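Local coordinates for RabGDI protein (Plasmodium falciparum 3D7, PDB 3P1W) that probably acts as a Rab GDP-dissociation inhibitor, holding Rab GTPases in their GDP-bound form during vesicle transport, at residues Val120-Gly132 against Ser136-Met148. Residues are numbered along the deposited sequence; the frame is centred on the assembly and turned at random.
Sequences VEGSYVYQHQKKG and SEKFIHKVPATDM
His141 reaches across a beta hairpin, and its NE2 donates a hydrogen bond to Gln127 O, 2.8 Å away. The N-H meets a lone pair of that oxygen, which lies close to the ring plane. Gln127 sits in a beta bulge between Tyr126 and Gln129, where its N bonds Phe139 O. The Gln129 amide lies against the His141 ring, its CD 3.5 Å from CE1, with the planes 43° apart. Gln129 NE2 is held by Gln127 OE1 and by Pro154 O.

The buried end is tight. Strand 117-129 also pairs with strand 346-350 in a mixed sheet. Val125 and His141 exchange two backbone bonds, and Val143 N bonds Ser123 O. Val143 CG2 packs 3.8 Å from Val125 CB, under helices 203-213 and 226-243. On the other face, Ile140 CG2 meets Tyr126 CD1 at 3.9 Å.

The turn end is more exposed, and its side chains pack loosely, although Gln129 and Lys138 exchange two backbone bonds. The His128 and Phe139 rings lie side by side but barely overlap. His128 NE2 meets Glu137 OE2 at 2.6 Å, on the anti lone pair. Glu137 probably favours a protonated His128, which may add charge here, whereas the buried end combines backbone bonds with apolar packing.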
ATOM      1  N   VAL A 120      -6.020  -7.598  -9.959  1.00 27.09           N
ATOM      2  CA  VAL A 120      -5.583  -6.465 -10.717  1.00 25.14           C
ATOM      3  C   VAL A 120      -5.059  -6.987 -12.037  1.00 25.93           C
ATOM      4  O   VAL A 120      -4.259  -7.907 -12.065  1.00 26.16           O
ATOM      5  CB  VAL A 120      -4.498  -5.687  -9.952  1.00 24.23           C
ATOM      6  CG1 VAL A 120      -3.869  -4.594 -10.818  1.00 22.16           C
ATOM      7  CG2 VAL A 120      -5.137  -5.052  -8.682  1.00 23.09           C
ATOM      8  N   GLU A 121      -5.521  -6.409 -13.133  1.00 26.22           N
ATOM      9  CA  GLU A 121      -5.360  -7.064 -14.438  1.00 27.89           C
ATOM     10  C   GLU A 121      -3.956  -6.991 -15.012  1.00 28.31           C
ATOM     11  O   GLU A 121      -3.607  -7.806 -15.874  1.00 30.08           O
ATOM     12  CB  GLU A 121      -6.382  -6.545 -15.454  1.00 28.61           C
ATOM     13  CG  GLU A 121      -7.801  -6.950 -15.108  1.00 31.11           C
ATOM     14  CD  GLU A 121      -8.803  -6.682 -16.221  1.00 33.65           C
ATOM     15  OE1 GLU A 121      -8.525  -5.901 -17.156  1.00 34.80           O
ATOM     16  OE2 GLU A 121      -9.900  -7.258 -16.150  1.00 36.52           O
ATOM     17  N   GLY A 122      -3.140  -6.047 -14.555  1.00 26.82           N
ATOM     18  CA  GLY A 122      -1.775  -6.001 -15.018  1.00 27.30           C
ATOM     19  C   GLY A 122      -0.805  -5.258 -14.141  1.00 26.10           C
ATOM     20  O   GLY A 122      -1.184  -4.404 -13.356  1.00 25.01           O
ATOM     21  N   SER A 123       0.456  -5.624 -14.294  1.00 26.52           N
ATOM     22  CA  SER A 123       1.560  -5.022 -13.559  1.00 26.06           C
ATOM     23  C   SER A 123       2.565  -4.537 -14.583  1.00 24.31           C
ATOM     24  O   SER A 123       2.986  -5.330 -15.447  1.00 24.73           O
ATOM     25  CB  SER A 123       2.235  -6.079 -12.696  1.00 27.68           C
ATOM     26  OG  SER A 123       1.291  -6.872 -11.993  1.00 32.81           O
ATOM     27  N   TYR A 124       2.935  -3.260 -14.495  1.00 21.80           N
ATOM     28  CA  TYR A 124       3.801  -2.588 -15.456  1.00 21.08           C
ATOM     29  C   TYR A 124       4.948  -1.927 -14.719  1.00 20.72           C
ATOM     30  O   TYR A 124       4.819  -1.531 -13.525  1.00 19.79           O
ATOM     31  CB  TYR A 124       3.035  -1.535 -16.282  1.00 20.58           C
ATOM     32  CG  TYR A 124       2.013  -2.181 -17.183  1.00 22.29           C
ATOM     33  CD1 TYR A 124       2.301  -2.418 -18.517  1.00 25.19           C
ATOM     34  CD2 TYR A 124       0.789  -2.632 -16.671  1.00 23.35           C
ATOM     35  CE1 TYR A 124       1.390  -3.063 -19.342  1.00 27.74           C
ATOM     36  CE2 TYR A 124      -0.139  -3.305 -17.496  1.00 27.75           C
ATOM     37  CZ  TYR A 124       0.178  -3.528 -18.817  1.00 28.35           C
ATOM     38  OH  TYR A 124      -0.720  -4.169 -19.660  1.00 33.14           O
ATOM     39  N   VAL A 125       6.044  -1.736 -15.453  1.00 19.82           N
ATOM     40  CA  VAL A 125       7.189  -1.013 -14.950  1.00 17.91           C
ATOM     41  C   VAL A 125       7.669  -0.020 -16.022  1.00 19.07           C
ATOM     42  O   VAL A 125       7.582  -0.295 -17.226  1.00 20.19           O
ATOM     43  CB  VAL A 125       8.301  -1.970 -14.517  1.00 17.99           C
ATOM     44  CG1 VAL A 125       8.832  -2.827 -15.721  1.00 18.95           C
ATOM     45  CG2 VAL A 125       9.444  -1.215 -13.791  1.00 16.70           C
ATOM     46  N   TYR A 126       8.171   1.130 -15.574  1.00 18.64           N
ATOM     47  CA  TYR A 126       8.671   2.173 -16.495  1.00 19.31           C
ATOM     48  C   TYR A 126      10.143   1.942 -16.819  1.00 20.32           C
ATOM     49  O   TYR A 126      10.976   1.787 -15.920  1.00 21.26           O
ATOM     50  CB  TYR A 126       8.492   3.504 -15.791  1.00 18.50           C
ATOM     51  CG  TYR A 126       8.693   4.761 -16.584  1.00 19.08           C
ATOM     52  CD1 TYR A 126       7.625   5.598 -16.838  1.00 20.87           C
ATOM     53  CD2 TYR A 126       9.965   5.182 -16.957  1.00 21.93           C
ATOM     54  CE1 TYR A 126       7.802   6.795 -17.487  1.00 23.47           C
ATOM     55  CE2 TYR A 126      10.149   6.382 -17.599  1.00 22.94           C
ATOM     56  CZ  TYR A 126       9.044   7.177 -17.859  1.00 25.17           C
ATOM     57  OH  TYR A 126       9.197   8.363 -18.507  1.00 27.38           O
ATOM     58  N   GLN A 127      10.451   1.901 -18.117  1.00 22.32           N
ATOM     59  CA  GLN A 127      11.801   1.861 -18.623  1.00 23.21           C
ATOM     60  C   GLN A 127      11.737   2.568 -19.999  1.00 24.09           C
ATOM     61  O   GLN A 127      11.169   2.048 -20.961  1.00 23.09           O
ATOM     62  CB  GLN A 127      12.319   0.413 -18.773  1.00 24.88           C
ATOM     63  CG  GLN A 127      13.796   0.361 -19.174  1.00 27.93           C
ATOM     64  CD  GLN A 127      14.202  -0.888 -19.941  1.00 30.95           C
ATOM     65  OE1 GLN A 127      14.430  -0.842 -21.159  1.00 34.34           O
ATOM     66  NE2 GLN A 127      14.317  -2.008 -19.231  1.00 31.57           N
ATOM     67  N   HIS A 128      12.251   3.785 -20.047  1.00 24.62           N
ATOM     68  CA  HIS A 128      12.197   4.571 -21.264  1.00 25.61           C
ATOM     69  C   HIS A 128      13.108   3.951 -22.336  1.00 27.49           C
ATOM     70  O   HIS A 128      14.274   3.633 -22.081  1.00 27.89           O
ATOM     71  CB  HIS A 128      12.627   5.985 -20.994  1.00 26.12           C
ATOM     72  CG  HIS A 128      12.469   6.900 -22.173  1.00 29.00           C
ATOM     73  ND1 HIS A 128      13.470   7.741 -22.596  1.00 34.09           N
ATOM     74  CD2 HIS A 128      11.430   7.094 -23.021  1.00 30.03           C
ATOM     75  CE1 HIS A 128      13.047   8.438 -23.639  1.00 33.22           C
ATOM     76  NE2 HIS A 128      11.806   8.074 -23.906  1.00 31.67           N
ATOM     77  N   GLN A 129      12.539   3.768 -23.514  1.00 28.09           N
ATOM     78  CA  GLN A 129      13.297   3.308 -24.668  1.00 29.65           C
ATOM     79  C   GLN A 129      13.127   4.360 -25.743  1.00 30.72           C
ATOM     80  O   GLN A 129      12.004   4.696 -26.137  1.00 29.53           O
ATOM     81  CB  GLN A 129      12.766   1.955 -25.111  1.00 30.25           C
ATOM     82  CG  GLN A 129      12.951   0.882 -24.016  1.00 30.82           C
ATOM     83  CD  GLN A 129      12.299  -0.439 -24.352  1.00 33.04           C
ATOM     84  OE1 GLN A 129      11.567  -0.558 -25.340  1.00 33.77           O
ATOM     85  NE2 GLN A 129      12.574  -1.451 -23.535  1.00 32.17           N
ATOM     86  N   LYS A 130      14.246   4.909 -26.200  1.00 32.60           N
ATOM     87  CA  LYS A 130      14.203   5.969 -27.210  1.00 33.80           C
ATOM     88  C   LYS A 130      13.724   5.450 -28.569  1.00 33.66           C
ATOM     89  O   LYS A 130      13.946   4.301 -28.904  1.00 32.52           O
ATOM     90  CB  LYS A 130      15.587   6.607 -27.339  1.00 36.17           C
ATOM     91  CG  LYS A 130      16.002   7.367 -26.079  1.00 39.89           C
ATOM     92  CD  LYS A 130      17.323   8.136 -26.292  1.00 45.44           C
ATOM     93  CE  LYS A 130      17.509   9.237 -25.223  1.00 47.67           C
ATOM     94  NZ  LYS A 130      18.489  10.279 -25.677  1.00 51.29           N
ATOM     95  N   LYS A 131      13.050   6.310 -29.325  1.00 34.17           N
ATOM     96  CA  LYS A 131      12.604   5.987 -30.692  1.00 35.59           C
ATOM     97  C   LYS A 131      13.784   5.518 -31.527  1.00 36.45           C
ATOM     98  O   LYS A 131      14.846   6.133 -31.510  1.00 36.55           O
ATOM     99  CB  LYS A 131      11.968   7.223 -31.335  1.00 36.31           C
ATOM    100  CG  LYS A 131      11.489   7.082 -32.771  1.00 39.22           C
ATOM    101  CD  LYS A 131      10.775   8.382 -33.160  1.00 41.38           C
ATOM    102  CE  LYS A 131      10.704   8.613 -34.626  1.00 45.30           C
ATOM    103  NZ  LYS A 131      10.366  10.064 -34.884  1.00 46.93           N
ATOM    104  N   GLY A 132      13.602   4.395 -32.213  1.00 37.00           N
ATOM    105  CA  GLY A 132      14.589   3.891 -33.161  1.00 38.77           C
ATOM    106  C   GLY A 132      14.100   4.042 -34.582  1.00 40.10           C
ATOM    107  O   GLY A 132      13.116   4.737 -34.849  1.00 39.89           O
ATOM    108  N   SER A 136       9.140   2.155 -31.984  1.00 39.93           N
ATOM    109  CA  SER A 136       8.578   3.350 -31.403  1.00 39.16           C
ATOM    110  C   SER A 136       9.223   3.619 -30.037  1.00 36.14           C
ATOM    111  O   SER A 136       9.784   2.723 -29.412  1.00 35.42           O
ATOM    112  CB  SER A 136       7.066   3.177 -31.195  1.00 39.44           C
ATOM    113  OG  SER A 136       6.835   2.058 -30.350  1.00 41.38           O
ATOM    114  N   GLU A 137       9.157   4.867 -29.615  1.00 34.92           N
ATOM    115  CA  GLU A 137       9.526   5.251 -28.265  1.00 33.54           C
ATOM    116  C   GLU A 137       8.568   4.518 -27.308  1.00 31.52           C
ATOM    117  O   GLU A 137       7.385   4.364 -27.610  1.00 30.80           O
ATOM    118  CB  GLU A 137       9.427   6.761 -28.098  1.00 33.77           C
ATOM    119  CG  GLU A 137       9.780   7.272 -26.712  1.00 33.99           C
ATOM    120  CD  GLU A 137       9.750   8.768 -26.607  1.00 36.37           C
ATOM    121  OE1 GLU A 137       8.942   9.389 -27.313  1.00 37.90           O
ATOM    122  OE2 GLU A 137      10.537   9.326 -25.819  1.00 36.23           O
ATOM    123  N   LYS A 138       9.097   4.022 -26.201  1.00 29.87           N
ATOM    124  CA  LYS A 138       8.258   3.329 -25.213  1.00 28.44           C
ATOM    125  C   LYS A 138       8.604   3.787 -23.820  1.00 26.38           C
ATOM    126  O   LYS A 138       9.740   4.216 -23.567  1.00 25.49           O
ATOM    127  CB  LYS A 138       8.427   1.823 -25.307  1.00 29.11           C
ATOM    128  CG  LYS A 138       7.996   1.220 -26.668  1.00 31.72           C
ATOM    129  CD  LYS A 138       8.433  -0.213 -26.723  1.00 34.73           C
ATOM    130  CE  LYS A 138       8.056  -0.894 -28.043  1.00 36.83           C
ATOM    131  NZ  LYS A 138       8.825  -0.326 -29.178  1.00 38.72           N
ATOM    132  N   PHE A 139       7.625   3.633 -22.923  1.00 24.77           N
ATOM    133  CA  PHE A 139       7.753   4.074 -21.536  1.00 23.39           C
ATOM    134  C   PHE A 139       7.458   2.986 -20.534  1.00 22.53           C
ATOM    135  O   PHE A 139       8.198   2.846 -19.569  1.00 21.67           O
ATOM    136  CB  PHE A 139       6.852   5.264 -21.259  1.00 23.66           C
ATOM    137  CG  PHE A 139       7.192   6.470 -22.079  1.00 23.45           C
ATOM    138  CD1 PHE A 139       8.183   7.334 -21.670  1.00 27.13           C
ATOM    139  CD2 PHE A 139       6.516   6.729 -23.262  1.00 29.30           C
ATOM    140  CE1 PHE A 139       8.528   8.457 -22.454  1.00 29.96           C
ATOM    141  CE2 PHE A 139       6.834   7.846 -24.047  1.00 31.11           C
ATOM    142  CZ  PHE A 139       7.844   8.712 -23.632  1.00 31.45           C
ATOM    143  N   ILE A 140       6.383   2.239 -20.742  1.00 21.59           N
ATOM    144  CA  ILE A 140       5.988   1.232 -19.761  1.00 22.48           C
ATOM    145  C   ILE A 140       5.775  -0.133 -20.381  1.00 23.06           C
ATOM    146  O   ILE A 140       5.422  -0.246 -21.574  1.00 24.26           O
ATOM    147  CB  ILE A 140       4.754   1.671 -18.969  1.00 21.67           C
ATOM    148  CG1 ILE A 140       3.547   1.839 -19.897  1.00 25.70           C
ATOM    149  CG2 ILE A 140       5.086   2.958 -18.176  1.00 21.83           C
ATOM    150  CD1 ILE A 140       2.251   2.268 -19.217  1.00 26.52           C
ATOM    151  N   HIS A 141       6.030  -1.162 -19.572  1.00 22.83           N
ATOM    152  CA  HIS A 141       6.120  -2.540 -20.027  1.00 23.60           C
ATOM    153  C   HIS A 141       5.556  -3.497 -18.970  1.00 24.23           C
ATOM    154  O   HIS A 141       5.657  -3.238 -17.777  1.00 22.24           O
ATOM    155  CB  HIS A 141       7.587  -2.908 -20.294  1.00 24.82           C
ATOM    156  CG  HIS A 141       8.358  -1.859 -21.043  1.00 23.82           C
ATOM    157  ND1 HIS A 141       8.544  -1.896 -22.411  1.00 27.75           N
ATOM    158  CD2 HIS A 141       9.007  -0.751 -20.604  1.00 24.92           C
ATOM    159  CE1 HIS A 141       9.249  -0.842 -22.784  1.00 26.91           C
ATOM    160  NE2 HIS A 141       9.550  -0.132 -21.706  1.00 26.10           N
ATOM    161  N   LYS A 142       4.964  -4.598 -19.423  1.00 24.53           N
ATOM    162  CA  LYS A 142       4.525  -5.655 -18.538  1.00 25.95           C
ATOM    163  C   LYS A 142       5.701  -6.183 -17.764  1.00 25.56           C
ATOM    164  O   LYS A 142       6.790  -6.332 -18.318  1.00 25.39           O
ATOM    165  CB  LYS A 142       3.942  -6.822 -19.307  1.00 27.71           C
ATOM    166  CG  LYS A 142       2.571  -6.607 -19.843  1.00 32.14           C
ATOM    167  CD  LYS A 142       2.178  -7.860 -20.675  1.00 38.42           C
ATOM    168  CE  LYS A 142       0.712  -7.865 -21.079  1.00 41.42           C
ATOM    169  NZ  LYS A 142       0.378  -9.138 -21.831  1.00 45.46           N
ATOM    170  N   VAL A 143       5.478  -6.416 -16.476  1.00 24.86           N
ATOM    171  CA  VAL A 143       6.478  -6.993 -15.603  1.00 25.02           C
ATOM    172  C   VAL A 143       6.459  -8.510 -15.790  1.00 27.36           C
ATOM    173  O   VAL A 143       5.448  -9.145 -15.510  1.00 27.93           O
ATOM    174  CB  VAL A 143       6.196  -6.682 -14.140  1.00 24.00           C
ATOM    175  CG1 VAL A 143       7.192  -7.411 -13.256  1.00 24.46           C
ATOM    176  CG2 VAL A 143       6.235  -5.134 -13.905  1.00 21.39           C
ATOM    177  N   PRO A 144       7.576  -9.085 -16.255  1.00 28.90           N
ATOM    178  CA  PRO A 144       7.594 -10.534 -16.462  1.00 30.86           C
ATOM    179  C   PRO A 144       7.728 -11.262 -15.149  1.00 31.95           C
ATOM    180  O   PRO A 144       8.497 -10.846 -14.275  1.00 31.51           O
ATOM    181  CB  PRO A 144       8.815 -10.755 -17.351  1.00 31.98           C
ATOM    182  CG  PRO A 144       9.684  -9.593 -17.124  1.00 30.71           C
ATOM    183  CD  PRO A 144       8.837  -8.443 -16.671  1.00 28.52           C
ATOM    184  N   ALA A 145       6.933 -12.314 -14.987  1.00 33.44           N
ATOM    185  CA  ALA A 145       6.904 -13.049 -13.732  1.00 34.67           C
ATOM    186  C   ALA A 145       7.103 -14.550 -13.888  1.00 36.63           C
ATOM    187  O   ALA A 145       7.079 -15.253 -12.901  1.00 37.39           O
ATOM    188  CB  ALA A 145       5.605 -12.760 -12.987  1.00 34.36           C
ATOM    189  N   THR A 146       7.300 -15.034 -15.112  1.00 37.90           N
ATOM    190  CA  THR A 146       7.679 -16.426 -15.315  1.00 39.87           C
ATOM    191  C   THR A 146       8.869 -16.485 -16.252  1.00 40.80           C
ATOM    192  O   THR A 146       9.179 -15.509 -16.957  1.00 38.31           O
ATOM    193  CB  THR A 146       6.548 -17.237 -15.948  1.00 41.15           C
ATOM    194  OG1 THR A 146       6.357 -16.791 -17.294  1.00 41.56           O
ATOM    195  CG2 THR A 146       5.253 -17.090 -15.158  1.00 42.14           C
ATOM    196  N   ASP A 147       9.523 -17.642 -16.263  1.00 42.69           N
ATOM    197  CA  ASP A 147      10.665 -17.861 -17.133  1.00 45.07           C
ATOM    198  C   ASP A 147      10.290 -17.569 -18.589  1.00 45.57           C
ATOM    199  O   ASP A 147      11.045 -16.919 -19.311  1.00 45.39           O
ATOM    200  CB  ASP A 147      11.257 -19.291 -16.955  1.00 47.27           C
ATOM    201  CG  ASP A 147      10.229 -20.413 -17.132  1.00 49.59           C
ATOM    202  OD1 ASP A 147       9.006 -20.156 -17.087  1.00 51.17           O
ATOM    203  OD2 ASP A 147      10.658 -21.577 -17.310  1.00 52.33           O
ATOM    204  N   MET A 148       9.102 -18.013 -18.992  1.00 46.92           N
ATOM    205  CA  MET A 148       8.635 -17.832 -20.360  1.00 48.42           C
ATOM    206  C   MET A 148       8.337 -16.358 -20.668  1.00 46.54           C
ATOM    207  O   MET A 148       8.587 -15.897 -21.777  1.00 46.10           O
ATOM    208  CB  MET A 148       7.400 -18.708 -20.626  1.00 50.09           C
ATOM    209  CG  MET A 148       7.646 -20.230 -20.484  1.00 54.52           C
ATOM    210  SD  MET A 148       8.582 -20.927 -21.845  1.00 62.66           S
ATOM    211  CE  MET A 148      10.295 -20.666 -21.344  1.00 60.92           C
TER